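Local coordinates for PrgB (PDB 6GED), which is a plasmid-encoded, cell-wall-linked surface protein of the antigen I/II family in Enterococcus faecalis that probably mediates cell aggregation and adhesion, at residues 87-92 with 99-104; 143-148 with 159-164; 166-171 with 211-216; 197-202 with 258-263. All coordinates share one frame; numbering follows the deposited sequence.

Interaction 1: residues 87-92 with 99-104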
loop_
_atom_site.group_PDB
_atom_site.type_symbol
_atom_site.label_atom_id
_atom_site.label_comp_id
_atom_site.label_asym_id
_atom_site.label_seq_id
_atom_site.Cartn_x
_atom_site.Cartn_y
_atom_site.Cartn_z
ATOM N N SER A 87 13.109 16.778 -0.783
ATOM C CA SER A 87 11.924 16.019 -0.405
ATOM C C SER A 87 12.237 14.880 0.565
ATOM O O SER A 87 11.326 14.137 0.933
ATOM C CB SER A 87 11.232 15.425 -1.630
ATOM O OG SER A 87 11.998 14.353 -2.167
ATOM N N PHE A 88 13.492 14.703 0.948
ATOM C CA PHE A 88 13.871 13.568 1.792
ATOM C C PHE A 88 13.335 13.762 3.197
ATOM O O PHE A 88 13.631 14.774 3.830
ATOM C CB PHE A 88 15.388 13.440 1.851
ATOM C CG PHE A 88 15.854 12.292 2.679
ATOM C CD1 PHE A 88 16.506 12.499 3.871
ATOM C CD2 PHE A 88 15.614 10.999 2.263
ATOM C CE1 PHE A 88 16.946 11.416 4.630
ATOM C CE2 PHE A 88 16.044 9.917 3.009
ATOM C CZ PHE A 88 16.709 10.126 4.191
ATOM N N VAL A 89 12.560 12.801 3.683
ATOM C CA VAL A 89 11.958 12.866 5.009
ATOM C C VAL A 89 12.517 11.715 5.855
ATOM O O VAL A 89 12.713 10.604 5.355
ATOM C CB VAL A 89 10.419 12.790 4.922
ATOM C CG1 VAL A 89 9.788 12.413 6.295
ATOM C CG2 VAL A 89 9.841 14.112 4.366
ATOM N N LYS A 90 12.800 12.001 7.121
ATOM C CA LYS A 90 13.243 11.007 8.091
ATOM C C LYS A 90 12.107 10.795 9.081
ATOM O O LYS A 90 11.661 11.751 9.719
ATOM C CB LYS A 90 14.509 11.476 8.806
ATOM C CG LYS A 90 15.806 11.127 8.088
ATOM C CD LYS A 90 16.304 9.702 8.435
ATOM C CE LYS A 90 17.013 9.648 9.798
ATOM N NZ LYS A 90 17.091 8.265 10.386
ATOM N N GLU A 91 11.631 9.556 9.193
ATOM C CA GLU A 91 10.561 9.178 10.119
ATOM C C GLU A 91 10.763 7.706 10.428
ATOM O O GLU A 91 11.016 6.941 9.504
ATOM C CB GLU A 91 9.166 9.389 9.500
ATOM C CG GLU A 91 8.555 10.746 9.750
ATOM C CD GLU A 91 7.942 10.862 11.137
ATOM O OE1 GLU A 91 7.774 9.816 11.805
ATOM O OE2 GLU A 91 7.623 12.002 11.550
ATOM N N ALA A 92 10.662 7.298 11.705
ATOM C CA ALA A 92 10.943 5.891 12.020
ATOM C C ALA A 92 10.062 4.933 11.218
ATOM O O ALA A 92 10.504 3.830 10.870
ATOM C CB ALA A 92 10.773 5.610 13.509
ATOM N N GLY A 99 12.718 8.318 3.386
ATOM C CA GLY A 99 11.945 8.228 2.160
ATOM C C GLY A 99 11.786 9.606 1.564
ATOM O O GLY A 99 12.419 10.559 2.006
ATOM N N TYR A 100 10.917 9.702 0.546
ATOM C CA TYR A 100 10.759 10.929 -0.240
ATOM C C TYR A 100 9.293 11.296 -0.316
ATOM O O TYR A 100 8.455 10.430 -0.578
ATOM C CB TYR A 100 11.325 10.774 -1.670
ATOM C CG TYR A 100 12.780 10.453 -1.618
ATOM C CD1 TYR A 100 13.212 9.135 -1.620
ATOM C CD2 TYR A 100 13.733 11.475 -1.495
ATOM C CE1 TYR A 100 14.593 8.827 -1.524
ATOM C CE2 TYR A 100 15.078 11.184 -1.376
ATOM C CZ TYR A 100 15.503 9.855 -1.400
ATOM O OH TYR A 100 16.848 9.574 -1.305
ATOM N N ALA A 101 8.992 12.584 -0.093
ATOM C CA ALA A 101 7.636 13.115 -0.160
ATOM C C ALA A 101 7.322 13.634 -1.569
ATOM O O ALA A 101 8.101 14.379 -2.153
ATOM C CB ALA A 101 7.469 14.254 0.845
ATOM N N VAL A 102 6.161 13.260 -2.090
ATOM C CA VAL A 102 5.784 13.510 -3.477
ATOM C C VAL A 102 4.293 13.788 -3.512
ATOM O O VAL A 102 3.518 13.151 -2.795
ATOM C CB VAL A 102 6.087 12.276 -4.413
ATOM C CG1 VAL A 102 5.691 12.607 -5.858
ATOM C CG2 VAL A 102 7.531 11.921 -4.390
ATOM N N LEU A 103 3.869 14.686 -4.423
ATOM C CA LEU A 103 2.445 14.926 -4.637
ATOM C C LEU A 103 1.912 14.075 -5.787
ATOM O O LEU A 103 2.462 14.108 -6.893
ATOM C CB LEU A 103 2.184 16.413 -4.943
ATOM C CG LEU A 103 0.729 16.836 -5.085
ATOM C CD1 LEU A 103 0.174 16.913 -3.682
ATOM C CD2 LEU A 103 0.667 18.175 -5.760
ATOM N N LEU A 104 0.835 13.333 -5.539
ATOM C CA LEU A 104 0.152 12.568 -6.587
ATOM C C LEU A 104 -1.016 13.378 -7.131
ATOM O O LEU A 104 -1.842 13.869 -6.355
ATOM C CB LEU A 104 -0.379 11.239 -6.067
ATOM C CG LEU A 104 0.663 10.338 -5.427
ATOM C CD1 LEU A 104 0.061 8.991 -4.971
ATOM C CD2 LEU A 104 1.807 10.151 -6.413
#
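F88 and V89 pair with Y100 and G99 in an antiparallel beta hairpin, strand 88-89 against strand 99-104, within the glucan-binding protein C-like domain of this adhesin. The tight part is the backbone seam. V89 and G99 form a hydrogen-bonded pair: V89 N reaches G99 O at 2.8 Å, and G99 N returns the bond to V89 O at 3.0 Å. One step on, A101 N donates to S87 O, so the pairing extends past the short strand. F88 and Y100 form the non-hydrogen-bonded pair between these bonds, with their CA atoms 4.6 Å apart. G99 O is closely surrounded: besides the V89 N-H it has F88 CA in CH...O contact, and F88 CD2 approaches obliquely to 3.2 Å.

F88 CG lies anti to the backbone N (chi1 -179°), which sends the ring along the strand face it shares with Y100. The two ring planes meet at 56°, with Y100 CE2 near the plane of the F88 ring, at its edge. Packing on the V89 face is looser, where V89 CG2 and A101 CB come only to 4.2 Å. Beyond V89 the chains part: K90 is exposed and directed away from strand 99-104, while E91 OE2 forms a salt bridge with K71. At the other end, S87 OG, hydrogen-bonded to F84 O, lies in the plane of the Y100 ring at its edge, 3.4 Å from CD2.

Interaction 2: residues 143-148 with 159-164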
loop_
_atom_site.group_PDB
_atom_site.type_symbol
_atom_site.label_atom_id
_atom_site.label_comp_id
_atom_site.label_asym_id
_atom_site.label_seq_id
_atom_site.Cartn_x
_atom_site.Cartn_y
_atom_site.Cartn_z
ATOM N N GLY A 143 -8.192 17.614 -4.696
ATOM C CA GLY A 143 -8.177 16.357 -5.443
ATOM C C GLY A 143 -6.813 15.716 -5.611
ATOM O O GLY A 143 -6.623 14.891 -6.505
ATOM N N THR A 144 -5.858 16.034 -4.754
ATOM C CA THR A 144 -4.540 15.434 -4.857
ATOM C C THR A 144 -4.349 14.472 -3.684
ATOM O O THR A 144 -5.174 14.427 -2.744
ATOM C CB THR A 144 -3.448 16.516 -4.840
ATOM O OG1 THR A 144 -3.546 17.242 -3.602
ATOM C CG2 THR A 144 -3.556 17.506 -6.090
ATOM N N LEU A 145 -3.263 13.683 -3.756
ATOM C CA LEU A 145 -2.846 12.845 -2.637
ATOM C C LEU A 145 -1.400 13.174 -2.317
ATOM O O LEU A 145 -0.630 13.545 -3.198
ATOM C CB LEU A 145 -2.964 11.332 -2.957
ATOM C CG LEU A 145 -4.365 10.745 -3.111
ATOM C CD1 LEU A 145 -4.234 9.272 -3.621
ATOM C CD2 LEU A 145 -5.196 10.869 -1.804
ATOM N N ASN A 146 -1.014 12.973 -1.070
ATOM C CA ASN A 146 0.364 13.087 -0.643
ATOM C C ASN A 146 0.927 11.692 -0.512
ATOM O O ASN A 146 0.249 10.807 -0.004
ATOM C CB ASN A 146 0.461 13.766 0.706
ATOM C CG ASN A 146 -0.341 15.051 0.736
ATOM O OD1 ASN A 146 -0.348 15.767 -0.251
ATOM N ND2 ASN A 146 -1.057 15.310 1.817
ATOM N N ALA A 147 2.188 11.546 -0.834
ATOM C CA ALA A 147 2.839 10.236 -0.719
ATOM C C ALA A 147 4.209 10.406 -0.086
ATOM O O ALA A 147 4.925 11.367 -0.369
ATOM C CB ALA A 147 3.016 9.596 -2.099
ATOM N N VAL A 148 4.607 9.448 0.744
ATOM C CA VAL A 148 6.005 9.288 1.064
ATOM C C VAL A 148 6.380 7.880 0.660
ATOM O O VAL A 148 5.780 6.912 1.141
ATOM C CB VAL A 148 6.282 9.540 2.558
ATOM C CG1 VAL A 148 7.785 9.430 2.818
ATOM C CG2 VAL A 148 5.707 10.903 2.935
ATOM N N ILE A 159 0.374 7.020 2.032
ATOM C CA ILE A 159 -0.432 7.860 1.149
ATOM C C ILE A 159 -1.529 8.517 1.964
ATOM O O ILE A 159 -2.219 7.829 2.714
ATOM C CB ILE A 159 -1.117 7.045 0.031
ATOM C CG1 ILE A 159 -0.135 6.167 -0.734
ATOM C CG2 ILE A 159 -1.896 7.981 -0.985
ATOM C CD1 ILE A 159 0.924 6.965 -1.393
ATOM N N GLY A 160 -1.807 9.782 1.695
ATOM C CA GLY A 160 -2.938 10.376 2.383
ATOM C C GLY A 160 -3.181 11.805 1.961
ATOM O O GLY A 160 -2.405 12.410 1.232
ATOM N N THR A 161 -4.284 12.337 2.440
ATOM C CA THR A 161 -4.579 13.760 2.250
ATOM C C THR A 161 -5.653 14.092 3.261
ATOM O O THR A 161 -6.028 13.251 4.080
ATOM C CB THR A 161 -5.002 14.061 0.801
ATOM O OG1 THR A 161 -5.179 15.486 0.628
ATOM C CG2 THR A 161 -6.305 13.365 0.509
ATOM N N ASN A 162 -6.076 15.365 3.275
ATOM C CA ASN A 162 -7.174 15.821 4.102
ATOM C C ASN A 162 -8.533 15.367 3.553
ATOM O O ASN A 162 -8.743 15.322 2.343
ATOM C CB ASN A 162 -7.075 17.358 4.156
ATOM C CG ASN A 162 -8.268 18.006 4.723
ATOM O OD1 ASN A 162 -8.835 17.542 5.699
ATOM N ND2 ASN A 162 -8.644 19.133 4.135
ATOM N N ARG A 163 -9.468 15.015 4.431
ATOM C CA ARG A 163 -10.793 14.587 3.974
ATOM C C ARG A 163 -11.802 15.731 4.125
ATOM O O ARG A 163 -12.029 16.220 5.242
ATOM C CB ARG A 163 -11.279 13.356 4.739
ATOM C CG ARG A 163 -12.714 12.981 4.362
ATOM C CD ARG A 163 -13.179 11.666 4.951
ATOM N NE ARG A 163 -12.400 10.520 4.474
ATOM C CZ ARG A 163 -12.510 9.994 3.252
ATOM N NH1 ARG A 163 -13.375 10.497 2.374
ATOM N NH2 ARG A 163 -11.773 8.926 2.921
ATOM N N VAL A 164 -12.388 16.174 3.007
ATOM C CA VAL A 164 -13.470 17.145 3.047
ATOM C C VAL A 164 -14.777 16.590 2.497
ATOM O O VAL A 164 -15.842 17.169 2.755
ATOM C CB VAL A 164 -13.094 18.466 2.316
ATOM C CG1 VAL A 164 -11.751 18.994 2.828
ATOM C CG2 VAL A 164 -13.012 18.260 0.803
HETATM O O HOH W 1 -2.697 16.726 -0.828
#
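With CG1 anti to the carbonyl carbon (chi1 -52°) and a second bend at chi2 (-60°), I159 folds its CD1 back over A147, while N146, whose CG takes the equivalent position (chi1 -50°), carries its amide onto the opposite face beside G160 and T161. The frame is an antiparallel beta hairpin of strands 145-150 and 157-160. Here N146 and G160 form a hydrogen-bonded pair: N146 N donates to G160 O at 2.7 Å, and G160 N donates to N146 O at 2.9 Å, in the plane of that carbonyl. A147 and I159 are the next, non-hydrogen-bonded pair, and their approach is tighter than usual van der Waals contact, A147 CB to I159 CD1 measuring 3.4 Å.

L145 divides its two methyls between neighbours. CD1 meets I159 CG2 at 3.8 Å and CD2 meets T161 CG2 at 3.6 Å, each pair of side chains crossing at about a right angle. L145 also packs on V169 and T171 of strand 169-179, and I159 on T171, so this apolar face joins the hairpin to the domain's other sheet.

The N146 side chain is buried, yet both ends of its amide are satisfied. ND2 donates to the backbone oxygens of K74 and L72, which fixes which end of the amide is which and ties the hairpin to the end of helix 68-72 and the residues just after it. T144 OG1, also bonded to S142 OG, and T161 OG1 converge on a shared water as the strands separate; that water donates to N146 OD1 at 2.6 Å and lies 3.1 Å from T161 OG1.

Interaction 3: residues 166-171 with 211-216. With NA (sodium ion), chain D.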
loop_
_atom_site.group_PDB
_atom_site.type_symbol
_atom_site.label_atom_id
_atom_site.label_comp_id
_atom_site.label_asym_id
_atom_site.label_seq_id
_atom_site.Cartn_x
_atom_site.Cartn_y
_atom_site.Cartn_z
ATOM N N GLY A 166 -16.925 12.668 0.918
ATOM C CA GLY A 166 -17.065 11.248 1.165
ATOM C C GLY A 166 -16.271 10.344 0.255
ATOM O O GLY A 166 -16.456 9.123 0.304
ATOM N N LYS A 167 -15.396 10.891 -0.581
ATOM C CA LYS A 167 -14.772 10.090 -1.622
ATOM C C LYS A 167 -13.697 9.183 -1.038
ATOM O O LYS A 167 -13.046 9.517 -0.041
ATOM C CB LYS A 167 -14.126 10.968 -2.695
ATOM C CG LYS A 167 -15.119 11.647 -3.627
ATOM C CD LYS A 167 -14.391 12.650 -4.479
ATOM C CE LYS A 167 -13.845 12.020 -5.717
ATOM N NZ LYS A 167 -13.405 13.071 -6.700
ATOM N N ASP A 168 -13.490 8.049 -1.718
ATOM C CA ASP A 168 -12.410 7.125 -1.383
ATOM C C ASP A 168 -11.063 7.808 -1.563
ATOM O O ASP A 168 -10.882 8.649 -2.445
ATOM C CB ASP A 168 -12.436 5.894 -2.305
ATOM C CG ASP A 168 -13.568 4.924 -2.001
ATOM O OD1 ASP A 168 -13.694 3.887 -2.715
ATOM O OD2 ASP A 168 -14.350 5.141 -1.072
ATOM N N VAL A 169 -10.097 7.427 -0.741
ATOM C CA VAL A 169 -8.704 7.566 -1.131
ATOM C C VAL A 169 -8.390 6.337 -1.990
ATOM O O VAL A 169 -8.697 5.231 -1.575
ATOM C CB VAL A 169 -7.811 7.607 0.121
ATOM C CG1 VAL A 169 -6.350 7.476 -0.233
ATOM C CG2 VAL A 169 -8.075 8.889 0.986
ATOM N N LYS A 170 -7.844 6.522 -3.201
ATOM C CA LYS A 170 -7.487 5.341 -3.997
ATOM C C LYS A 170 -6.271 5.633 -4.853
ATOM O O LYS A 170 -6.202 6.669 -5.498
ATOM C CB LYS A 170 -8.655 4.874 -4.886
ATOM C CG LYS A 170 -8.373 3.452 -5.501
ATOM C CD LYS A 170 -9.666 2.689 -5.838
ATOM C CE LYS A 170 -10.232 3.064 -7.174
ATOM N NZ LYS A 170 -11.389 2.159 -7.543
ATOM N N THR A 171 -5.345 4.678 -4.933
ATOM C CA THR A 171 -4.118 4.817 -5.696
ATOM C C THR A 171 -3.947 3.507 -6.455
ATOM O O THR A 171 -4.192 2.452 -5.879
ATOM C CB THR A 171 -2.912 5.047 -4.759
ATOM O OG1 THR A 171 -3.158 6.169 -3.897
ATOM C CG2 THR A 171 -1.585 5.278 -5.531
ATOM N N ALA A 211 -12.584 1.673 6.080
ATOM C CA ALA A 211 -11.794 0.459 5.882
ATOM C C ALA A 211 -10.707 0.715 4.862
ATOM O O ALA A 211 -10.927 1.433 3.874
ATOM C CB ALA A 211 -12.641 -0.735 5.408
ATOM N N GLU A 212 -9.546 0.100 5.082
ATOM C CA GLU A 212 -8.560 0.025 4.023
ATOM C C GLU A 212 -8.922 -1.134 3.078
ATOM O O GLU A 212 -9.452 -2.162 3.506
ATOM C CB GLU A 212 -7.169 -0.167 4.638
ATOM C CG GLU A 212 -6.904 0.956 5.682
ATOM C CD GLU A 212 -5.458 1.123 6.072
ATOM O OE1 GLU A 212 -4.633 0.300 5.652
ATOM O OE2 GLU A 212 -5.140 2.073 6.832
ATOM N N PHE A 213 -8.620 -0.976 1.792
ATOM C CA PHE A 213 -9.112 -1.926 0.799
ATOM C C PHE A 213 -8.085 -2.106 -0.302
ATOM O O PHE A 213 -7.177 -1.293 -0.456
ATOM C CB PHE A 213 -10.476 -1.502 0.180
ATOM C CG PHE A 213 -10.411 -0.257 -0.714
ATOM C CD1 PHE A 213 -10.799 0.974 -0.194
ATOM C CD2 PHE A 213 -10.027 -0.328 -2.070
ATOM C CE1 PHE A 213 -10.782 2.141 -0.987
ATOM C CE2 PHE A 213 -10.004 0.865 -2.881
ATOM C CZ PHE A 213 -10.383 2.092 -2.300
ATOM N N VAL A 214 -8.250 -3.208 -1.061
ATOM C CA VAL A 214 -7.585 -3.375 -2.348
ATOM C C VAL A 214 -8.698 -3.631 -3.370
ATOM O O VAL A 214 -9.829 -3.995 -3.019
ATOM C CB VAL A 214 -6.500 -4.499 -2.360
ATOM C CG1 VAL A 214 -5.286 -4.134 -1.465
ATOM C CG2 VAL A 214 -7.067 -5.842 -1.909
ATOM N N SER A 215 -8.396 -3.355 -4.629
ATOM C CA SER A 215 -9.423 -3.477 -5.654
ATOM C C SER A 215 -8.748 -3.414 -7.015
ATOM O O SER A 215 -7.538 -3.204 -7.113
ATOM C CB SER A 215 -10.461 -2.360 -5.514
ATOM O OG SER A 215 -9.800 -1.132 -5.695
ATOM N N ASP A 216 -9.560 -3.535 -8.078
ATOM C CA ASP A 216 -9.131 -3.135 -9.419
ATOM C C ASP A 216 -7.854 -3.858 -9.841
ATOM O O ASP A 216 -6.843 -3.244 -10.203
ATOM C CB ASP A 216 -8.967 -1.620 -9.437
ATOM C CG ASP A 216 -10.294 -0.926 -9.141
ATOM O OD1 ASP A 216 -10.378 -0.176 -8.155
ATOM O OD2 ASP A 216 -11.263 -1.206 -9.853
HETATM NA NA NA D . -3.716 -1.116 7.615
HETATM O O HOH W 2 -3.068 -0.920 10.106
HETATM O O HOH W 3 -1.652 -0.359 7.135
#
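A single carboxylate oxygen, D216 OD1, is gripped from opposite faces of its plane, by K170 NZ across the contact and by S215 OG from its own segment. The salt bridge from K170 NZ to D216 OD1 is 2.6 Å long and arrives on the syn side, 29° out of the carboxylate plane. S215 OG donates to the same D216 OD1 at 2.7 Å, from well above the plane. K170 gets there because its chain bends at chi3 (84°), swinging the ammonium group round toward D216.

The bridge runs from strand 169-179 to the residue just past strand 211-215, and these strands are not paired with each other. Segments 169-171 and 211-215 run in roughly the same direction, their axes 8.9 Å apart at closest approach, and strand 280-287 is the partner of both in the antiparallel sheet. F213 fills the interval over that shared neighbour. Its ring presents an edge to K170, with CE2 3.5 Å from the in-plane CD atom of the lysine. F213 CZ also comes obliquely to V169 O at 3.6 Å, and D168 OD1 lies near the same end of the ring, 3.8 Å from CZ. K238 completes this corner, in a salt bridge to D168 OD1 and a cation-pi contact with F213. E212 sits on the other face of strand 211-215, where its OE1 binds the sodium ion at 2.6 Å.

Two donors on one oxygen, one of them the K170 ammonium, should restrict the rotation of the D216 carboxylate and would be expected to favour its ionised form.

Interaction 4: residues 197-202 with 258-263. With NA (sodium ion), chain D.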
loop_
_atom_site.group_PDB
_atom_site.type_symbol
_atom_site.label_atom_id
_atom_site.label_comp_id
_atom_site.label_asym_id
_atom_site.label_seq_id
_atom_site.Cartn_x
_atom_site.Cartn_y
_atom_site.Cartn_z
ATOM N N LEU A 197 -1.611 -9.118 0.379
ATOM C CA LEU A 197 -2.424 -7.908 0.529
ATOM C C LEU A 197 -2.799 -7.916 2.007
ATOM O O LEU A 197 -3.708 -8.635 2.412
ATOM C CB LEU A 197 -3.629 -7.935 -0.400
ATOM C CG LEU A 197 -3.112 -8.138 -1.842
ATOM C CD1 LEU A 197 -4.124 -8.720 -2.784
ATOM C CD2 LEU A 197 -2.519 -6.822 -2.367
ATOM N N SER A 198 -2.052 -7.196 2.823
ATOM C CA SER A 198 -2.137 -7.372 4.265
ATOM C C SER A 198 -2.621 -6.114 4.963
ATOM O O SER A 198 -2.712 -5.035 4.352
ATOM C CB SER A 198 -0.759 -7.779 4.832
ATOM O OG SER A 198 -0.469 -9.096 4.418
ATOM N N SER A 199 -2.912 -6.274 6.264
ATOM C CA SER A 199 -3.203 -5.125 7.149
ATOM C C SER A 199 -4.329 -4.276 6.568
ATOM O O SER A 199 -4.254 -3.061 6.534
ATOM C CB SER A 199 -1.949 -4.272 7.367
ATOM O OG SER A 199 -2.092 -3.339 8.446
ATOM N N LEU A 200 -5.395 -4.938 6.122
ATOM C CA LEU A 200 -6.555 -4.260 5.546
ATOM C C LEU A 200 -7.546 -4.121 6.690
ATOM O O LEU A 200 -8.528 -4.847 6.805
ATOM C CB LEU A 200 -7.113 -5.052 4.347
ATOM C CG LEU A 200 -6.133 -5.218 3.177
ATOM C CD1 LEU A 200 -6.706 -6.108 2.017
ATOM C CD2 LEU A 200 -5.729 -3.861 2.609
ATOM N N ASN A 201 -7.258 -3.166 7.564
ATOM C CA ASN A 201 -8.057 -2.960 8.748
ATOM C C ASN A 201 -9.351 -2.196 8.422
ATOM O O ASN A 201 -9.460 -1.492 7.413
ATOM C CB ASN A 201 -7.226 -2.185 9.764
ATOM C CG ASN A 201 -6.893 -0.772 9.271
ATOM O OD1 ASN A 201 -6.041 -0.583 8.401
ATOM N ND2 ASN A 201 -7.570 0.218 9.823
ATOM N N SER A 202 -10.328 -2.322 9.321
ATOM C CA SER A 202 -11.648 -1.722 9.136
ATOM C C SER A 202 -12.256 -1.387 10.485
ATOM O O SER A 202 -12.202 -2.197 11.416
ATOM C CB SER A 202 -12.620 -2.661 8.410
ATOM O OG SER A 202 -13.931 -2.083 8.311
ATOM N N ASP A 258 -5.433 -7.359 17.927
ATOM C CA ASP A 258 -5.750 -8.769 18.036
ATOM C C ASP A 258 -5.293 -9.523 16.784
ATOM O O ASP A 258 -5.391 -10.724 16.729
ATOM C CB ASP A 258 -7.255 -9.001 18.202
ATOM C CG ASP A 258 -7.804 -8.492 19.525
ATOM O OD1 ASP A 258 -9.027 -8.283 19.618
ATOM O OD2 ASP A 258 -7.034 -8.316 20.468
ATOM N N TRP A 259 -4.920 -8.796 15.735
ATOM C CA TRP A 259 -4.501 -9.438 14.486
ATOM C C TRP A 259 -3.503 -8.689 13.596
ATOM O O TRP A 259 -2.773 -9.287 12.832
ATOM C CB TRP A 259 -5.736 -9.781 13.646
ATOM C CG TRP A 259 -6.479 -8.568 13.210
ATOM C CD1 TRP A 259 -7.478 -7.943 13.872
ATOM C CD2 TRP A 259 -6.245 -7.807 12.029
ATOM N NE1 TRP A 259 -7.891 -6.844 13.182
ATOM C CE2 TRP A 259 -7.139 -6.732 12.046
ATOM C CE3 TRP A 259 -5.352 -7.918 10.972
ATOM C CZ2 TRP A 259 -7.179 -5.787 11.033
ATOM C CZ3 TRP A 259 -5.398 -6.977 9.965
ATOM C CH2 TRP A 259 -6.294 -5.926 10.008
ATOM N N ASP A 260 -3.507 -7.370 13.701
ATOM C CA ASP A 260 -2.735 -6.502 12.824
ATOM C C ASP A 260 -1.291 -6.271 13.203
ATOM O O ASP A 260 -0.907 -5.183 13.569
ATOM C CB ASP A 260 -3.464 -5.163 12.693
ATOM C CG ASP A 260 -3.077 -4.389 11.442
ATOM O OD1 ASP A 260 -2.144 -4.795 10.752
ATOM O OD2 ASP A 260 -3.733 -3.376 11.173
ATOM N N ALA A 261 -0.487 -7.303 13.067
ATOM C CA ALA A 261 0.925 -7.153 13.379
ATOM C C ALA A 261 1.690 -8.079 12.453
ATOM O O ALA A 261 1.193 -9.155 12.098
ATOM C CB ALA A 261 1.238 -7.522 14.833
ATOM N N VAL A 262 2.888 -7.653 12.060
ATOM C CA VAL A 262 3.730 -8.486 11.199
ATOM C C VAL A 262 4.038 -9.782 11.933
ATOM O O VAL A 262 4.494 -9.760 13.082
ATOM C CB VAL A 262 5.026 -7.741 10.838
ATOM C CG1 VAL A 262 5.971 -8.647 10.051
ATOM C CG2 VAL A 262 4.716 -6.471 10.072
ATOM N N GLY A 263 3.750 -10.928 11.293
ATOM C CA GLY A 263 4.032 -12.204 11.928
ATOM C C GLY A 263 2.960 -12.736 12.865
ATOM O O GLY A 263 3.116 -13.858 13.397
HETATM NA NA NA D . -3.716 -1.116 7.615
HETATM O O HOH W 2 -3.068 -0.920 10.106
HETATM O O HOH W 3 -1.652 -0.359 7.135
#
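This is a loop-to-loop contact built round a sodium site: S199 and N201, in the loop between strands 193-197 and 211-215, meet W259 and D260 in the long loop before strand 272-276. S199 binds the metal twice, through its carbonyl O at 2.3 Å and its OG at 2.9 Å. N201 OD1 adds a third ligand at 2.5 Å, two waters are also bound, and E212 OE1 completes the six.

D260 acts from the second shell. Its CG is anti to the backbone N (chi1 -158°), which brings the carboxylate up to S199. S199 OG donates to the syn lone pair of D260 OD1 at 2.7 Å, which leaves the hydroxyl oxygen able to face the cation. D260 OD2 accepts from a metal-bound water at 2.8 Å and is also bonded to N256 ND2. The carboxylate therefore positions two ligands and probably helps to balance the sodium charge.

W259 turns the edge of its six-membered ring to the other loop. Its CH2 lies 3.7 Å from N201 CA, near the ring plane, and its indole NE1 is bonded to I245 O. N201 ND2 bonds D246 OD1, orienting the amide with its oxygen toward sodium. Backbone bonds then tie the metal loop into its surroundings: N201 pairs with E212 on strand 211-215, L200 with G270, and L197, ending strand 193-197, with G272 on strand 272-276.

Overall arrangement
Interactions 1 and 2 are neighbouring hairpins of one sheet, joined where strands 99-104 and 145-150 pair: V102 N lies 2.8 Å from A147 O, and L104 N is equally close to L145 O. Interaction 2 packs on the other sheet through interaction 3, with L145 CD1 3.3 Å from T171 OG1. Interactions 3 and 4 interlock in sequence and share the sodium ion with its two waters; E212 N to N201 O, 2.8 Å, links their backbones. The nearest atoms to the bound nucleic acid are about 10 Å away in interaction 1 and about 18 Å in interaction 4. The centres of interactions 1 and 4 are 24 Å apart.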